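PDB 4TN0: UPF0141 protein yjdB from Campylobacter jejuni subsp. jejuni HB93-13, which probably transfers phosphoethanolamine in the periplasm, as a zinc-containing enzyme of the alkaline phosphatase-like family required for polymyxin resistance and motility. Local coordinates for residues Ala6-Arg11 and Val291-Tyr296; Met91-Lys96 and Thr284-Phe289. One frame throughout, in Å; residues are numbered along the deposited sequence.

Contact 1 of 2, residues Ala6-Arg11 and Val291-Tyr296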
ATOM      1  N   ALA A   6      10.174  11.520  17.261  1.00 47.01           N
ATOM      2  CA  ALA A   6      10.039  10.430  18.217  1.00 53.06           C
ATOM      3  C   ALA A   6      11.386  10.132  18.884  1.00 53.67           C
ATOM      4  O   ALA A   6      11.874   9.000  18.861  1.00 53.43           O
ATOM      5  CB  ALA A   6       9.498   9.185  17.520  1.00 54.73           C
ATOM      6  N   ASN A   7      11.971  11.156  19.494  1.00 52.97           N
ATOM      7  CA  ASN A   7      13.310  11.041  20.054  1.00 59.52           C
ATOM      8  C   ASN A   7      13.350  10.125  21.294  1.00 58.96           C
ATOM      9  O   ASN A   7      14.411   9.677  21.707  1.00 48.94           O
ATOM     10  CB  ASN A   7      13.863  12.431  20.398  1.00 56.10           C
ATOM     11  CG  ASN A   7      13.991  13.338  19.180  1.00 56.14           C
ATOM     12  OD1 ASN A   7      14.547  12.945  18.153  1.00 61.87           O
ATOM     13  ND2 ASN A   7      13.522  14.572  19.308  1.00 64.75           N
ATOM     14  N   ASP A   8      12.183   9.878  21.882  1.00 56.69           N
ATOM     15  CA  ASP A   8      12.032   9.019  23.049  1.00 57.76           C
ATOM     16  C   ASP A   8      11.676   7.566  22.720  1.00 61.51           C
ATOM     17  O   ASP A   8      11.127   6.868  23.573  1.00 65.87           O
ATOM     18  CB  ASP A   8      10.926   9.571  23.949  1.00 56.06           C
ATOM     19  CG  ASP A   8       9.582   9.597  23.240  1.00 64.38           C
ATOM     20  OD1 ASP A   8       9.595   9.672  21.996  1.00 67.58           O
ATOM     21  OD2 ASP A   8       8.519   9.530  23.897  1.00 65.65           O
ATOM     22  N   ALA A   9      11.968   7.087  21.519  1.00 56.39           N
ATOM     23  CA  ALA A   9      11.412   5.788  21.126  1.00 59.93           C
ATOM     24  C   ALA A   9      12.344   4.602  21.416  1.00 58.89           C
ATOM     25  O   ALA A   9      13.570   4.732  21.375  1.00 56.17           O
ATOM     26  CB  ALA A   9      11.035   5.810  19.638  1.00 57.84           C
ATOM     27  N   TYR A  10      11.755   3.443  21.705  1.00 53.19           N
ATOM     28  CA  TYR A  10      12.550   2.252  22.012  1.00 58.54           C
ATOM     29  C   TYR A  10      11.711   0.969  21.969  1.00 60.52           C
ATOM     30  O   TYR A  10      10.472   1.009  22.026  1.00 58.76           O
ATOM     31  CB  TYR A  10      13.219   2.378  23.395  1.00 60.35           C
ATOM     32  CG  TYR A  10      12.229   2.484  24.549  1.00 59.26           C
ATOM     33  CD1 TYR A  10      11.715   1.338  25.159  1.00 60.96           C
ATOM     34  CD2 TYR A  10      11.834   3.723  25.048  1.00 57.97           C
ATOM     35  CE1 TYR A  10      10.806   1.421  26.208  1.00 64.79           C
ATOM     36  CE2 TYR A  10      10.926   3.820  26.108  1.00 61.95           C
ATOM     37  CZ  TYR A  10      10.416   2.660  26.686  1.00 67.05           C
ATOM     38  OH  TYR A  10       9.509   2.732  27.732  1.00 61.08           O
ATOM     39  N   ARG A  11      12.400  -0.161  21.821  1.00 63.98           N
ATOM     40  CA  ARG A  11      11.803  -1.487  22.009  1.00 65.69           C
ATOM     41  C   ARG A  11      12.589  -2.336  23.027  1.00 59.57           C
ATOM     42  O   ARG A  11      12.005  -3.106  23.798  1.00 60.35           O
ATOM     43  CB  ARG A  11      11.683  -2.192  20.653  1.00 58.71           C
ATOM     44  CG  ARG A  11      10.693  -1.496  19.716  1.00 62.93           C
ATOM     45  CD  ARG A  11      10.698  -2.020  18.266  1.00 52.86           C
ATOM     46  NE  ARG A  11      10.908  -3.452  18.119  1.00 48.64           N
ATOM     47  CZ  ARG A  11      12.092  -3.979  17.831  1.00 46.80           C
ATOM     48  NH1 ARG A  11      13.140  -3.177  17.681  1.00 46.77           N
ATOM     49  NH2 ARG A  11      12.233  -5.289  17.705  1.00 45.46           N
ATOM     50  N   VAL A 291       6.739  -0.217  19.287  1.00 61.81           N
ATOM     51  CA  VAL A 291       7.622   0.907  19.594  1.00 63.78           C
ATOM     52  C   VAL A 291       6.998   1.775  20.686  1.00 65.30           C
ATOM     53  O   VAL A 291       5.863   2.250  20.551  1.00 62.51           O
ATOM     54  CB  VAL A 291       7.929   1.775  18.345  1.00 57.51           C
ATOM     55  CG1 VAL A 291       8.707   3.020  18.741  1.00 51.20           C
ATOM     56  CG2 VAL A 291       8.735   0.979  17.329  1.00 58.78           C
ATOM     57  N   LYS A 292       7.740   1.977  21.772  1.00 62.37           N
ATOM     58  CA  LYS A 292       7.228   2.773  22.876  1.00 62.85           C
ATOM     59  C   LYS A 292       7.673   4.216  22.673  1.00 55.88           C
ATOM     60  O   LYS A 292       8.863   4.498  22.578  1.00 53.73           O
ATOM     61  CB  LYS A 292       7.711   2.223  24.230  1.00 63.07           C
ATOM     62  CG  LYS A 292       7.183   0.822  24.574  1.00 66.66           C
ATOM     63  CD  LYS A 292       5.653   0.814  24.720  1.00 73.52           C
ATOM     64  CE  LYS A 292       5.064  -0.582  25.001  1.00 79.52           C
ATOM     65  NZ  LYS A 292       5.414  -1.165  26.335  1.00 90.28           N
ATOM     66  N   THR A 293       6.700   5.116  22.579  1.00 53.28           N
ATOM     67  CA  THR A 293       6.964   6.527  22.326  1.00 55.78           C
ATOM     68  C   THR A 293       5.678   7.313  22.502  1.00 54.30           C
ATOM     69  O   THR A 293       4.584   6.764  22.371  1.00 55.69           O
ATOM     70  CB  THR A 293       7.539   6.782  20.893  1.00 61.04           C
ATOM     71  OG1 THR A 293       7.641   8.194  20.654  1.00 56.69           O
ATOM     72  CG2 THR A 293       6.648   6.155  19.811  1.00 57.41           C
ATOM     73  N   SER A 294       5.810   8.595  22.820  1.00 59.77           N
ATOM     74  CA  SER A 294       4.648   9.449  23.055  1.00 56.77           C
ATOM     75  C   SER A 294       3.934   9.845  21.758  1.00 58.71           C
ATOM     76  O   SER A 294       2.758  10.227  21.783  1.00 64.21           O
ATOM     77  CB  SER A 294       5.057  10.701  23.822  1.00 52.97           C
ATOM     78  OG  SER A 294       5.996  11.452  23.081  1.00 59.15           O
ATOM     79  N   VAL A 295       4.625   9.751  20.625  1.00 58.52           N
ATOM     80  CA  VAL A 295       3.997  10.138  19.362  1.00 57.38           C
ATOM     81  C   VAL A 295       3.116   9.011  18.834  1.00 57.58           C
ATOM     82  O   VAL A 295       2.338   9.209  17.887  1.00 61.02           O
ATOM     83  CB  VAL A 295       5.021  10.522  18.294  1.00 50.53           C
ATOM     84  CG1 VAL A 295       5.897  11.659  18.783  1.00 47.10           C
ATOM     85  CG2 VAL A 295       5.842   9.316  17.883  1.00 53.41           C
ATOM     86  N   TYR A 296       3.233   7.836  19.450  1.00 50.38           N
ATOM     87  CA  TYR A 296       2.350   6.728  19.129  1.00 51.56           C
ATOM     88  C   TYR A 296       0.925   7.020  19.614  1.00 59.23           C
ATOM     89  O   TYR A 296       0.692   7.290  20.799  1.00 64.30           O
ATOM     90  CB  TYR A 296       2.878   5.430  19.743  1.00 55.60           C
ATOM     91  CG  TYR A 296       1.900   4.283  19.659  1.00 62.54           C
ATOM     92  CD1 TYR A 296       1.686   3.614  18.454  1.00 57.93           C
ATOM     93  CD2 TYR A 296       1.203   3.853  20.782  1.00 61.65           C
ATOM     94  CE1 TYR A 296       0.794   2.564  18.367  1.00 58.04           C
ATOM     95  CE2 TYR A 296       0.306   2.799  20.706  1.00 63.16           C
ATOM     96  CZ  TYR A 296       0.105   2.161  19.495  1.00 67.85           C
ATOM     97  OH  TYR A 296      -0.785   1.113  19.418  1.00 68.72           O
TER
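The Asp8 carboxylate grips the Thr293-Ser294 corner with both oxygens. Thr293 OG1 donates to Asp8 OD1 over 2.8 Å, approaching from above the carboxylate plane, while Ser294 N reaches the syn lone pair of Asp8 OD2 at 3.1 Å; Ser294 OG adds a weak bond to OD2. Together these bonds fix the rotation of the carboxylate. Two residues beyond Asp8, Tyr10 pairs with Lys292 through the backbone: Lys292 N meets Tyr10 O at 2.9 Å, almost straight (173°), and the returning bond from Tyr10 N to Lys292 O is longer, 3.2 Å, and more bent. Ala9 CA also directs its hydrogen at Lys292 O. Tyr10, its CG in the crowded position between N and the carbonyl carbon (chi1 63°), lays one ring face over Lys292 CB in a CH-pi contact, 3.9 Å from CB to the ring centroid. Behind the polar bonds, Ala9 CB packs on Val291 CG1 and Ala6 CB on Val295 CG2, each pair 3.7 Å apart, with Val93 of helix 90-96 beneath Ala6 and Val291. A type I turn, Ala6-Ala9, positions Asp8. The whole is a single antiparallel hydrogen-bonded bridge, supplemented by the Asp8 carboxylate, between the loops preceding strand 18-24 and following helix 281-288.

Contact 2 of 2, residues Met91-Lys96 and Thr284-Phe289; sequences MDVLYK and TLLGYF
Two nearly parallel helices lie side by side on one face of the mixed sheet in this alkaline phosphatase-like alpha/beta fold, and their seam illustrates how apolar side chains, leucines, a valine and a phenylalanine among them, can join such neighbours. The axes of the segments pass 10.0 Å apart at a crossing angle of -15°, and no hydrogen bond spans the gap. Leu94 makes the largest single contribution to the seam. Its CG stands anti to the carbonyl carbon, beside the backbone N, and chi2 of 172° sets CD1 anti to CA, so that CD2 is the branch turned to the other helix. Leu94 CD2 alone meets three residues, lying 3.5 Å from Leu285 O, 3.8 Å from Phe289 CD2 and 4.2 Å from Leu286 CD2. The Leu94 and Phe289 side chains cross at about a right angle, the methyl reaching the ring obliquely.

Val93, one residue earlier, completes the row. With CG1 anti to the backbone N (chi1 178°), it presents that methyl to Leu286, whose CB does not aim at the opposite helix but whose CD2 bends back to it; the two side chains cross at about a right angle, the end methyl of Leu286 lying against the CB-CG1 side of Val93. Towards the sheet, Leu285 continues the apolar layer onto Leu20 and Leu22 of strand 18-24, and Met91, directed away from the partner helix, settles on Ile148 and Val150 of strand 146-152. Phe289 also rests on Leu20 and Ile148, placing its ring between helix and strands. Its orientation is framed locally: Tyr288 CD1 lies over one face, 3.7 Å above the plane, and Leu285 O lies in the ring plane at an edge. The tightest apolar touch across the seam is Val93 CG1 against Leu286 CD2, at 3.6 Å.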
ATOM      1  N   MET A  91       9.625   4.841   8.948  1.00 46.38           N
ATOM      2  CA  MET A  91      10.683   3.878   8.652  1.00 46.41           C
ATOM      3  C   MET A  91      11.978   4.196   9.419  1.00 45.16           C
ATOM      4  O   MET A  91      12.722   3.303   9.794  1.00 46.72           O
ATOM      5  CB  MET A  91      10.979   3.833   7.140  1.00 44.25           C
ATOM      6  CG  MET A  91       9.798   3.454   6.268  1.00 41.97           C
ATOM      7  SD  MET A  91       9.149   1.818   6.605  1.00 44.46           S
ATOM      8  CE  MET A  91      10.619   0.831   6.294  1.00 43.08           C
ATOM      9  N   ASP A  92      12.281   5.476   9.566  1.00 43.68           N
ATOM     10  CA  ASP A  92      13.446   5.898  10.326  1.00 50.33           C
ATOM     11  C   ASP A  92      13.272   5.504  11.795  1.00 51.24           C
ATOM     12  O   ASP A  92      14.218   5.113  12.462  1.00 50.73           O
ATOM     13  CB  ASP A  92      13.645   7.413  10.229  1.00 48.14           C
ATOM     14  CG  ASP A  92      13.927   7.873   8.829  1.00 47.61           C
ATOM     15  OD1 ASP A  92      14.874   7.346   8.188  1.00 44.88           O
ATOM     16  OD2 ASP A  92      13.164   8.755   8.367  1.00 45.97           O
ATOM     17  N   VAL A  93      12.059   5.663  12.310  1.00 48.96           N
ATOM     18  CA  VAL A  93      11.785   5.290  13.686  1.00 50.41           C
ATOM     19  C   VAL A  93      11.965   3.796  13.897  1.00 52.28           C
ATOM     20  O   VAL A  93      12.596   3.390  14.868  1.00 55.38           O
ATOM     21  CB  VAL A  93      10.377   5.712  14.123  1.00 44.90           C
ATOM     22  CG1 VAL A  93      10.109   5.253  15.556  1.00 50.94           C
ATOM     23  CG2 VAL A  93      10.250   7.213  14.012  1.00 38.40           C
ATOM     24  N   LEU A  94      11.471   2.976  12.973  1.00 52.18           N
ATOM     25  CA  LEU A  94      11.652   1.531  13.120  1.00 48.67           C
ATOM     26  C   LEU A  94      13.119   1.144  12.995  1.00 50.14           C
ATOM     27  O   LEU A  94      13.587   0.261  13.709  1.00 54.28           O
ATOM     28  CB  LEU A  94      10.840   0.768  12.091  1.00 49.10           C
ATOM     29  CG  LEU A  94       9.332   0.953  12.087  1.00 48.12           C
ATOM     30  CD1 LEU A  94       8.760   0.248  10.862  1.00 46.85           C
ATOM     31  CD2 LEU A  94       8.734   0.396  13.345  1.00 47.41           C
ATOM     32  N   TYR A  95      13.850   1.821  12.112  1.00 47.36           N
ATOM     33  CA  TYR A  95      15.265   1.510  11.904  1.00 51.19           C
ATOM     34  C   TYR A  95      16.123   1.863  13.107  1.00 55.54           C
ATOM     35  O   TYR A  95      16.975   1.081  13.522  1.00 56.14           O
ATOM     36  CB  TYR A  95      15.810   2.255  10.686  1.00 51.36           C
ATOM     37  CG  TYR A  95      17.308   2.102  10.451  1.00 58.80           C
ATOM     38  CD1 TYR A  95      17.809   1.121   9.600  1.00 62.39           C
ATOM     39  CD2 TYR A  95      18.222   2.958  11.075  1.00 56.94           C
ATOM     40  CE1 TYR A  95      19.176   0.991   9.379  1.00 61.76           C
ATOM     41  CE2 TYR A  95      19.580   2.836  10.864  1.00 61.15           C
ATOM     42  CZ  TYR A  95      20.054   1.851  10.014  1.00 66.97           C
ATOM     43  OH  TYR A  95      21.411   1.731   9.803  1.00 69.07           O
ATOM     44  N   LYS A  96      15.900   3.049  13.659  1.00 53.20           N
ATOM     45  CA  LYS A  96      16.713   3.523  14.764  1.00 56.65           C
ATOM     46  C   LYS A  96      16.363   2.775  16.046  1.00 56.08           C
ATOM     47  O   LYS A  96      17.092   2.835  17.028  1.00 57.83           O
ATOM     48  CB  LYS A  96      16.555   5.040  14.926  1.00 52.66           C
ATOM     49  CG  LYS A  96      15.275   5.489  15.584  1.00 52.50           C
ATOM     50  CD  LYS A  96      15.208   7.006  15.621  1.00 51.10           C
ATOM     51  CE  LYS A  96      14.040   7.479  16.471  1.00 47.60           C
ATOM     52  NZ  LYS A  96      13.899   8.943  16.332  1.00 48.38           N
ATOM     53  N   THR A 284       0.129   2.646  13.054  1.00 56.10           N
ATOM     54  CA  THR A 284      -0.016   1.219  12.764  1.00 56.73           C
ATOM     55  C   THR A 284       1.350   0.573  12.612  1.00 55.87           C
ATOM     56  O   THR A 284       1.559  -0.563  13.043  1.00 62.16           O
ATOM     57  CB  THR A 284      -0.849   0.955  11.483  1.00 54.88           C
ATOM     58  OG1 THR A 284      -2.192   1.399  11.686  1.00 50.79           O
ATOM     59  CG2 THR A 284      -0.888  -0.531  11.167  1.00 49.54           C
ATOM     60  N   LEU A 285       2.290   1.317  12.038  1.00 55.33           N
ATOM     61  CA  LEU A 285       3.642   0.808  11.806  1.00 54.77           C
ATOM     62  C   LEU A 285       4.494   0.812  13.087  1.00 54.54           C
ATOM     63  O   LEU A 285       5.308  -0.084  13.313  1.00 54.67           O
ATOM     64  CB  LEU A 285       4.318   1.627  10.709  1.00 51.86           C
ATOM     65  CG  LEU A 285       3.910   1.397   9.248  1.00 48.05           C
ATOM     66  CD1 LEU A 285       4.760   2.298   8.392  1.00 48.81           C
ATOM     67  CD2 LEU A 285       4.077  -0.053   8.800  1.00 47.42           C
ATOM     68  N   LEU A 286       4.321   1.828  13.922  1.00 54.34           N
ATOM     69  CA  LEU A 286       5.014   1.845  15.199  1.00 57.07           C
ATOM     70  C   LEU A 286       4.430   0.733  16.066  1.00 58.95           C
ATOM     71  O   LEU A 286       5.157  -0.127  16.566  1.00 56.50           O
ATOM     72  CB  LEU A 286       4.878   3.200  15.887  1.00 55.48           C
ATOM     73  CG  LEU A 286       5.555   4.397  15.232  1.00 51.31           C
ATOM     74  CD1 LEU A 286       5.767   5.501  16.249  1.00 52.21           C
ATOM     75  CD2 LEU A 286       6.868   3.980  14.631  1.00 51.95           C
ATOM     76  N   GLY A 287       3.104   0.733  16.193  1.00 58.79           N
ATOM     77  CA  GLY A 287       2.404  -0.247  17.002  1.00 61.52           C
ATOM     78  C   GLY A 287       2.726  -1.695  16.679  1.00 63.77           C
ATOM     79  O   GLY A 287       2.691  -2.563  17.554  1.00 70.25           O
ATOM     80  N   TYR A 288       3.049  -1.964  15.421  1.00 62.07           N
ATOM     81  CA  TYR A 288       3.241  -3.338  14.995  1.00 60.84           C
ATOM     82  C   TYR A 288       4.505  -3.913  15.591  1.00 62.04           C
ATOM     83  O   TYR A 288       4.558  -5.104  15.907  1.00 66.37           O
ATOM     84  CB  TYR A 288       3.299  -3.454  13.470  1.00 59.76           C
ATOM     85  CG  TYR A 288       3.190  -4.886  13.010  1.00 55.55           C
ATOM     86  CD1 TYR A 288       4.325  -5.678  12.858  1.00 53.00           C
ATOM     87  CD2 TYR A 288       1.948  -5.456  12.753  1.00 54.18           C
ATOM     88  CE1 TYR A 288       4.226  -6.994  12.455  1.00 49.62           C
ATOM     89  CE2 TYR A 288       1.839  -6.769  12.351  1.00 52.99           C
ATOM     90  CZ  TYR A 288       2.984  -7.533  12.204  1.00 52.66           C
ATOM     91  OH  TYR A 288       2.880  -8.843  11.802  1.00 57.39           O
ATOM     92  N   PHE A 289       5.530  -3.080  15.741  1.00 59.31           N
ATOM     93  CA  PHE A 289       6.782  -3.566  16.306  1.00 61.21           C
ATOM     94  C   PHE A 289       6.913  -3.120  17.763  1.00 62.28           C
ATOM     95  O   PHE A 289       8.000  -3.156  18.333  1.00 56.96           O
ATOM     96  CB  PHE A 289       7.962  -3.086  15.464  1.00 52.08           C
ATOM     97  CG  PHE A 289       7.967  -3.670  14.094  1.00 60.46           C
ATOM     98  CD1 PHE A 289       8.637  -4.852  13.833  1.00 62.11           C
ATOM     99  CD2 PHE A 289       7.253  -3.068  13.069  1.00 58.73           C
ATOM    100  CE1 PHE A 289       8.621  -5.408  12.568  1.00 56.93           C
ATOM    101  CE2 PHE A 289       7.237  -3.621  11.808  1.00 55.27           C
ATOM    102  CZ  PHE A 289       7.919  -4.792  11.557  1.00 53.55           C
TER

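Overall arrangement
Contact 2 is nested in the chain loop that contact 1 closes, and the two lie on the same side of the domain with centres about 9 Å apart. The buried helix pair sits about 16 Å from the centre of the chain and the surface bridge about 24 Å. Two probable hydrogen bonds join them: Val291 N to Leu286 O, 3.1 Å, and a weak one from Lys96 NZ to Ala6 O, 3.2 Å. Neither contact supplies a zinc ligand; those are Glu26, phosphorylated Thr65, Asp226 and His227. The link to the site runs through the sheet: 284-289 packs on strand 18-24, which Glu26 closely follows in the chain.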